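Local coordinates for protein A6 homolog (Fowlpox virus, PDB 6BR8) that binds phospholipids in its helical C-terminal part and probably plays an essential role in the step from immature to mature poxvirus virion, at residues 208-220 with 234-246. Residues are numbered along the deposited sequence; the frame is centred on the assembly and turned at random.
Sequences YEKHKTTLISIVQ and AVDIEFIFDFIQE. With PGV ((1R)-2-{[{[(2S)-2,3-dihydroxypropyl]oxy}(hydroxy)phosphoryl]oxy}-1-[(palmitoyloxy)methyl]ethyl (11E)-octadec-11-enoate), chain F.
F241 of helix 237-249 packs against Y208, L215 and I216 where three helices of this mostly helical, lipid-binding C-terminal part of the protein meet: 197-210, 212-225 and 237-249. Segments 212-220 and 237-246 run at 127° to each other. The F241 CB lies near I216 CD1 and Y208 OH. CG again meets I216 CD1, and CD2 touches both partners, with Y208 OH 3.4 Å away in the plane of the ring. CE2 reaches L215 CD2 at 3.7 Å. CD1, CE1 and the tip CZ meet the lipid, all nearest PGV C28, with CZ at 3.6 Å. This C28 stands 3.4 Å above the ring centre; nearer the ester of the same acyl chain, C23 lies over the centre of the Y208 ring. The two aromatics thus line one wall of the lipid pocket, with E209, I240, I244 and Q245 also touching the lipid. Deeper in, V219 CG1 packs on I237 CD1, and V219 also touches a phosphatidylethanolamine.

On the side away from the lipid the contact turns polar. K212, extended beyond CG, makes salt bridges to both acids through NZ: a hydrogen bond to D242 OD2 at 2.7 Å, on its syn lone pair, and a weak one to E238 OE2. A water accepts from K212 NZ and donates to Q245 OE1. At the start of helix 237-249, capped by D236 OD1 accepting from F239 N, the bend at chi2 (75°) turns the Q220 amide onto the backbone: OE1 accepts from I237 N at 3.0 Å, and NE2 donates to V235 O at 3.1 Å, the acceptor only 4° out of the amide plane.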
loop_
_atom_site.group_PDB
_atom_site.type_symbol
_atom_site.label_atom_id
_atom_site.label_comp_id
_atom_site.label_asym_id
_atom_site.label_seq_id
_atom_site.Cartn_x
_atom_site.Cartn_y
_atom_site.Cartn_z
ATOM N N TYR A 208 -8.572 13.248 8.503
ATOM C CA TYR A 208 -9.289 12.693 7.365
ATOM C C TYR A 208 -10.634 13.387 7.179
ATOM O O TYR A 208 -11.004 13.751 6.059
ATOM C CB TYR A 208 -9.504 11.197 7.540
ATOM C CG TYR A 208 -10.309 10.575 6.397
ATOM C CD1 TYR A 208 -11.668 10.371 6.497
ATOM C CD2 TYR A 208 -9.682 10.224 5.204
ATOM C CE1 TYR A 208 -12.399 9.785 5.448
ATOM C CE2 TYR A 208 -10.381 9.655 4.166
ATOM C CZ TYR A 208 -11.751 9.440 4.275
ATOM O OH TYR A 208 -12.476 8.877 3.215
ATOM N N GLU A 209 -11.395 13.541 8.265
ATOM C CA GLU A 209 -12.691 14.194 8.176
ATOM C C GLU A 209 -12.542 15.658 7.798
ATOM O O GLU A 209 -13.307 16.174 6.979
ATOM C CB GLU A 209 -13.445 14.053 9.489
ATOM C CG GLU A 209 -13.638 12.616 9.886
ATOM C CD GLU A 209 -14.510 11.852 8.900
ATOM O OE1 GLU A 209 -15.563 12.374 8.473
ATOM O OE2 GLU A 209 -14.147 10.716 8.548
ATOM N N LYS A 210 -11.552 16.343 8.364
ATOM C CA LYS A 210 -11.418 17.752 8.042
ATOM C C LYS A 210 -11.155 17.975 6.565
ATOM O O LYS A 210 -11.565 18.992 6.018
ATOM C CB LYS A 210 -10.294 18.400 8.829
ATOM C CG LYS A 210 -10.739 19.012 10.117
ATOM C CD LYS A 210 -9.736 20.025 10.624
ATOM C CE LYS A 210 -8.422 19.370 10.940
ATOM N NZ LYS A 210 -7.281 20.277 10.632
ATOM N N HIS A 211 -10.473 17.029 5.911
ATOM C CA HIS A 211 -9.892 17.207 4.590
ATOM C C HIS A 211 -10.496 16.257 3.589
ATOM O O HIS A 211 -9.948 16.092 2.491
ATOM C CB HIS A 211 -8.376 17.011 4.663
ATOM C CG HIS A 211 -7.674 18.196 5.242
ATOM N ND1 HIS A 211 -6.811 18.105 6.306
ATOM C CD2 HIS A 211 -7.714 19.502 4.900
ATOM C CE1 HIS A 211 -6.342 19.308 6.590
ATOM N NE2 HIS A 211 -6.873 20.172 5.744
ATOM N N LYS A 212 -11.610 15.618 3.955
ATOM C CA LYS A 212 -12.147 14.572 3.100
ATOM C C LYS A 212 -12.489 15.098 1.708
ATOM O O LYS A 212 -12.202 14.433 0.707
ATOM C CB LYS A 212 -13.392 13.950 3.748
ATOM C CG LYS A 212 -13.721 12.591 3.170
ATOM C CD LYS A 212 -15.192 12.272 3.349
ATOM C CE LYS A 212 -15.448 10.806 3.001
ATOM N NZ LYS A 212 -16.843 10.436 3.370
ATOM N N THR A 213 -13.102 16.270 1.613
ATOM C CA THR A 213 -13.603 16.741 0.323
ATOM C C THR A 213 -12.445 16.977 -0.648
ATOM O O THR A 213 -12.436 16.473 -1.777
ATOM C CB THR A 213 -14.435 18.008 0.535
ATOM O OG1 THR A 213 -15.412 17.760 1.558
ATOM C CG2 THR A 213 -15.189 18.424 -0.746
ATOM N N THR A 214 -11.412 17.669 -0.190
ATOM C CA THR A 214 -10.184 17.749 -0.968
ATOM C C THR A 214 -9.654 16.374 -1.357
ATOM O O THR A 214 -9.299 16.140 -2.513
ATOM C CB THR A 214 -9.142 18.511 -0.177
ATOM O OG1 THR A 214 -9.659 19.831 0.057
ATOM C CG2 THR A 214 -7.834 18.568 -0.983
ATOM N N LEU A 215 -9.545 15.447 -0.405
ATOM C CA LEU A 215 -8.835 14.216 -0.741
ATOM C C LEU A 215 -9.589 13.430 -1.812
ATOM O O LEU A 215 -9.003 12.938 -2.779
ATOM C CB LEU A 215 -8.626 13.359 0.503
ATOM C CG LEU A 215 -7.971 12.041 0.099
ATOM C CD1 LEU A 215 -6.566 12.271 -0.384
ATOM C CD2 LEU A 215 -8.017 11.093 1.288
ATOM N N ILE A 216 -10.897 13.275 -1.626
ATOM C CA ILE A 216 -11.717 12.584 -2.613
ATOM C C ILE A 216 -11.620 13.293 -3.956
ATOM O O ILE A 216 -11.393 12.665 -4.998
ATOM C CB ILE A 216 -13.169 12.518 -2.127
ATOM C CG1 ILE A 216 -13.249 11.703 -0.834
ATOM C CG2 ILE A 216 -14.119 12.012 -3.259
ATOM C CD1 ILE A 216 -13.040 10.229 -1.025
ATOM N N SER A 217 -11.820 14.613 -3.951
ATOM C CA SER A 217 -11.761 15.384 -5.187
ATOM C C SER A 217 -10.470 15.128 -5.941
ATOM O O SER A 217 -10.497 14.756 -7.113
ATOM C CB SER A 217 -11.876 16.864 -4.885
ATOM O OG SER A 217 -11.549 17.622 -6.030
ATOM N N ILE A 218 -9.325 15.313 -5.270
ATOM C CA ILE A 218 -8.029 15.077 -5.897
ATOM C C ILE A 218 -7.971 13.688 -6.509
ATOM O O ILE A 218 -7.653 13.528 -7.692
ATOM C CB ILE A 218 -6.903 15.265 -4.872
ATOM C CG1 ILE A 218 -6.633 16.750 -4.636
ATOM C CG2 ILE A 218 -5.657 14.508 -5.316
ATOM C CD1 ILE A 218 -5.648 16.987 -3.530
ATOM N N VAL A 219 -8.249 12.655 -5.703
ATOM C CA VAL A 219 -8.121 11.306 -6.234
ATOM C C VAL A 219 -9.138 11.053 -7.348
ATOM O O VAL A 219 -8.814 10.425 -8.363
ATOM C CB VAL A 219 -8.218 10.293 -5.087
ATOM C CG1 VAL A 219 -8.069 8.868 -5.599
ATOM C CG2 VAL A 219 -7.116 10.613 -4.080
ATOM N N GLN A 220 -10.356 11.584 -7.216
ATOM C CA GLN A 220 -11.337 11.387 -8.273
ATOM C C GLN A 220 -10.887 12.053 -9.563
ATOM O O GLN A 220 -11.124 11.523 -10.656
ATOM C CB GLN A 220 -12.709 11.932 -7.863
ATOM C CG GLN A 220 -13.771 11.734 -8.979
ATOM C CD GLN A 220 -14.227 10.290 -9.055
ATOM O OE1 GLN A 220 -14.670 9.725 -8.063
ATOM N NE2 GLN A 220 -14.087 9.673 -10.224
ATOM N N ALA A 234 -17.105 4.196 -14.926
ATOM C CA ALA A 234 -16.385 5.169 -14.122
ATOM C C ALA A 234 -16.173 4.627 -12.724
ATOM O O ALA A 234 -17.007 3.895 -12.181
ATOM C CB ALA A 234 -17.154 6.491 -14.058
ATOM N N VAL A 235 -15.033 4.969 -12.152
ATOM C CA VAL A 235 -14.713 4.574 -10.793
ATOM C C VAL A 235 -15.296 5.636 -9.872
ATOM O O VAL A 235 -15.217 6.837 -10.167
ATOM C CB VAL A 235 -13.188 4.407 -10.637
ATOM C CG1 VAL A 235 -12.780 4.106 -9.218
ATOM C CG2 VAL A 235 -12.714 3.269 -11.523
ATOM N N ASP A 236 -15.946 5.200 -8.792
ATOM C CA ASP A 236 -16.553 6.118 -7.824
ATOM C C ASP A 236 -15.671 6.139 -6.570
ATOM O O ASP A 236 -15.811 5.319 -5.654
ATOM C CB ASP A 236 -17.996 5.699 -7.545
ATOM C CG ASP A 236 -18.769 6.707 -6.695
ATOM O OD1 ASP A 236 -18.158 7.426 -5.868
ATOM O OD2 ASP A 236 -20.011 6.748 -6.836
ATOM N N ILE A 237 -14.769 7.120 -6.514
ATOM C CA ILE A 237 -13.835 7.200 -5.398
ATOM C C ILE A 237 -14.583 7.359 -4.079
ATOM O O ILE A 237 -14.275 6.682 -3.079
ATOM C CB ILE A 237 -12.837 8.347 -5.619
ATOM C CG1 ILE A 237 -12.007 8.090 -6.872
ATOM C CG2 ILE A 237 -11.897 8.443 -4.416
ATOM C CD1 ILE A 237 -11.154 6.788 -6.750
ATOM N N GLU A 238 -15.536 8.294 -4.033
ATOM C CA GLU A 238 -16.312 8.509 -2.813
ATOM C C GLU A 238 -16.896 7.189 -2.321
ATOM O O GLU A 238 -16.691 6.794 -1.170
ATOM C CB GLU A 238 -17.412 9.560 -3.066
ATOM C CG GLU A 238 -18.497 9.738 -1.976
ATOM C CD GLU A 238 -17.966 10.398 -0.700
ATOM O OE1 GLU A 238 -17.082 11.257 -0.802
ATOM O OE2 GLU A 238 -18.468 10.111 0.394
ATOM N N PHE A 239 -17.527 6.437 -3.209
ATOM C CA PHE A 239 -18.118 5.173 -2.785
ATOM C C PHE A 239 -17.066 4.171 -2.304
ATOM O O PHE A 239 -17.287 3.458 -1.320
ATOM C CB PHE A 239 -18.916 4.575 -3.922
ATOM C CG PHE A 239 -19.287 3.170 -3.677
ATOM C CD1 PHE A 239 -20.371 2.875 -2.871
ATOM C CD2 PHE A 239 -18.567 2.137 -4.248
ATOM C CE1 PHE A 239 -20.735 1.564 -2.641
ATOM C CE2 PHE A 239 -18.924 0.837 -4.025
ATOM C CZ PHE A 239 -20.007 0.545 -3.220
ATOM N N ILE A 240 -15.929 4.077 -2.992
ATOM C CA ILE A 240 -14.879 3.180 -2.532
ATOM C C ILE A 240 -14.405 3.579 -1.142
ATOM O O ILE A 240 -14.190 2.723 -0.268
ATOM C CB ILE A 240 -13.707 3.172 -3.525
ATOM C CG1 ILE A 240 -14.117 2.485 -4.831
ATOM C CG2 ILE A 240 -12.470 2.514 -2.861
ATOM C CD1 ILE A 240 -13.083 2.585 -5.918
ATOM N N PHE A 241 -14.209 4.882 -0.923
ATOM C CA PHE A 241 -13.647 5.347 0.344
ATOM C C PHE A 241 -14.650 5.161 1.481
ATOM O O PHE A 241 -14.289 4.712 2.579
ATOM C CB PHE A 241 -13.219 6.817 0.226
ATOM C CG PHE A 241 -11.805 7.008 -0.269
ATOM C CD1 PHE A 241 -11.330 6.290 -1.347
ATOM C CD2 PHE A 241 -10.958 7.906 0.339
ATOM C CE1 PHE A 241 -10.032 6.452 -1.815
ATOM C CE2 PHE A 241 -9.652 8.081 -0.127
ATOM C CZ PHE A 241 -9.195 7.341 -1.222
ATOM N N ASP A 242 -15.918 5.492 1.234
ATOM C CA ASP A 242 -16.938 5.231 2.240
ATOM C C ASP A 242 -17.064 3.752 2.518
ATOM O O ASP A 242 -17.442 3.367 3.624
ATOM C CB ASP A 242 -18.300 5.781 1.823
ATOM C CG ASP A 242 -18.356 7.301 1.865
ATOM O OD1 ASP A 242 -19.334 7.863 1.328
ATOM O OD2 ASP A 242 -17.425 7.931 2.418
ATOM N N PHE A 243 -16.769 2.914 1.529
ATOM C CA PHE A 243 -16.920 1.473 1.691
ATOM C C PHE A 243 -15.868 0.911 2.629
ATOM O O PHE A 243 -16.194 0.205 3.590
ATOM C CB PHE A 243 -16.814 0.788 0.341
ATOM C CG PHE A 243 -16.797 -0.706 0.430
ATOM C CD1 PHE A 243 -15.601 -1.394 0.605
ATOM C CD2 PHE A 243 -17.975 -1.423 0.349
ATOM C CE1 PHE A 243 -15.581 -2.754 0.696
ATOM C CE2 PHE A 243 -17.959 -2.817 0.430
ATOM C CZ PHE A 243 -16.758 -3.473 0.603
ATOM N N ILE A 244 -14.599 1.185 2.322
ATOM C CA ILE A 244 -13.496 0.801 3.180
ATOM C C ILE A 244 -13.704 1.368 4.580
ATOM O O ILE A 244 -13.383 0.714 5.583
ATOM C CB ILE A 244 -12.178 1.255 2.517
ATOM C CG1 ILE A 244 -11.885 0.372 1.313
ATOM C CG2 ILE A 244 -11.002 1.232 3.487
ATOM C CD1 ILE A 244 -10.603 0.716 0.624
ATOM N N GLN A 245 -14.310 2.553 4.682
ATOM C CA GLN A 245 -14.559 3.121 6.004
ATOM C C GLN A 245 -15.580 2.302 6.780
ATOM O O GLN A 245 -15.386 2.025 7.965
ATOM C CB GLN A 245 -15.032 4.565 5.909
ATOM C CG GLN A 245 -15.429 5.067 7.296
ATOM C CD GLN A 245 -15.851 6.505 7.332
ATOM O OE1 GLN A 245 -15.459 7.304 6.480
ATOM N NE2 GLN A 245 -16.653 6.854 8.331
ATOM N N GLU A 246 -16.671 1.897 6.138
ATOM C CA GLU A 246 -17.709 1.208 6.891
ATOM C C GLU A 246 -17.335 -0.238 7.188
ATOM O O GLU A 246 -17.677 -0.761 8.247
ATOM C CB GLU A 246 -19.039 1.279 6.148
ATOM C CG GLU A 246 -19.525 2.699 5.827
HETATM C C01 PGV F . -14.466 5.099 12.205
HETATM C C02 PGV F . -13.938 4.791 13.709
HETATM C C03 PGV F . -13.302 6.090 14.267
HETATM C C04 PGV F . -15.224 8.115 16.133
HETATM C C05 PGV F . -16.026 8.172 14.798
HETATM C C06 PGV F . -17.390 8.943 15.010
HETATM O O01 PGV F . -12.972 3.765 13.614
HETATM O O02 PGV F . -11.369 4.757 12.419
HETATM O O03 PGV F . -14.612 6.512 12.013
HETATM O O04 PGV F . -13.730 8.373 11.153
HETATM O O05 PGV F . -16.313 6.819 14.495
HETATM O O06 PGV F . -18.012 8.456 16.193
HETATM O O11 PGV F . -12.875 5.971 15.598
HETATM O O12 PGV F . -15.298 6.820 16.671
HETATM O O13 PGV F . -13.254 6.281 18.155
HETATM O O14 PGV F . -14.449 4.364 16.965
HETATM C C1 PGV F . -11.653 4.105 13.428
HETATM C C2 PGV F . -10.576 3.692 14.431
HETATM C C3 PGV F . -9.213 3.386 13.805
HETATM C C4 PGV F . -8.524 4.634 13.201
HETATM C C5 PGV F . -7.343 4.279 12.289
HETATM C C6 PGV F . -7.573 4.759 10.862
HETATM C C7 PGV F . -6.721 4.013 9.828
HETATM C C8 PGV F . -5.275 3.701 10.287
HETATM C C9 PGV F . -4.477 2.908 9.205
HETATM C C10 PGV F . -5.277 2.749 7.885
HETATM C C19 PGV F . -13.785 7.144 11.111
HETATM C C20 PGV F . -12.947 6.404 10.102
HETATM C C21 PGV F . -12.104 7.359 9.220
HETATM C C22 PGV F . -12.341 7.030 7.752
HETATM C C23 PGV F . -11.058 6.749 6.954
HETATM C C24 PGV F . -11.410 6.270 5.545
HETATM C C25 PGV F . -10.229 5.628 4.824
HETATM C C26 PGV F . -10.343 5.725 3.303
HETATM C C27 PGV F . -8.995 5.467 2.579
HETATM C C28 PGV F . -9.193 4.761 1.220
HETATM C C29 PGV F . -7.891 4.193 0.588
HETATM C C30 PGV F . -8.169 2.963 -0.330
HETATM C C31 PGV F . -7.218 2.814 -1.554
HETATM C C32 PGV F . -7.990 2.521 -2.879
HETATM C C33 PGV F . -8.000 3.702 -3.885
HETATM C C34 PGV F . -9.290 3.731 -4.725
HETATM O O HOH W 1 -16.419 9.785 6.078
HETATM O O HOH W 2 -16.360 9.886 -6.306
#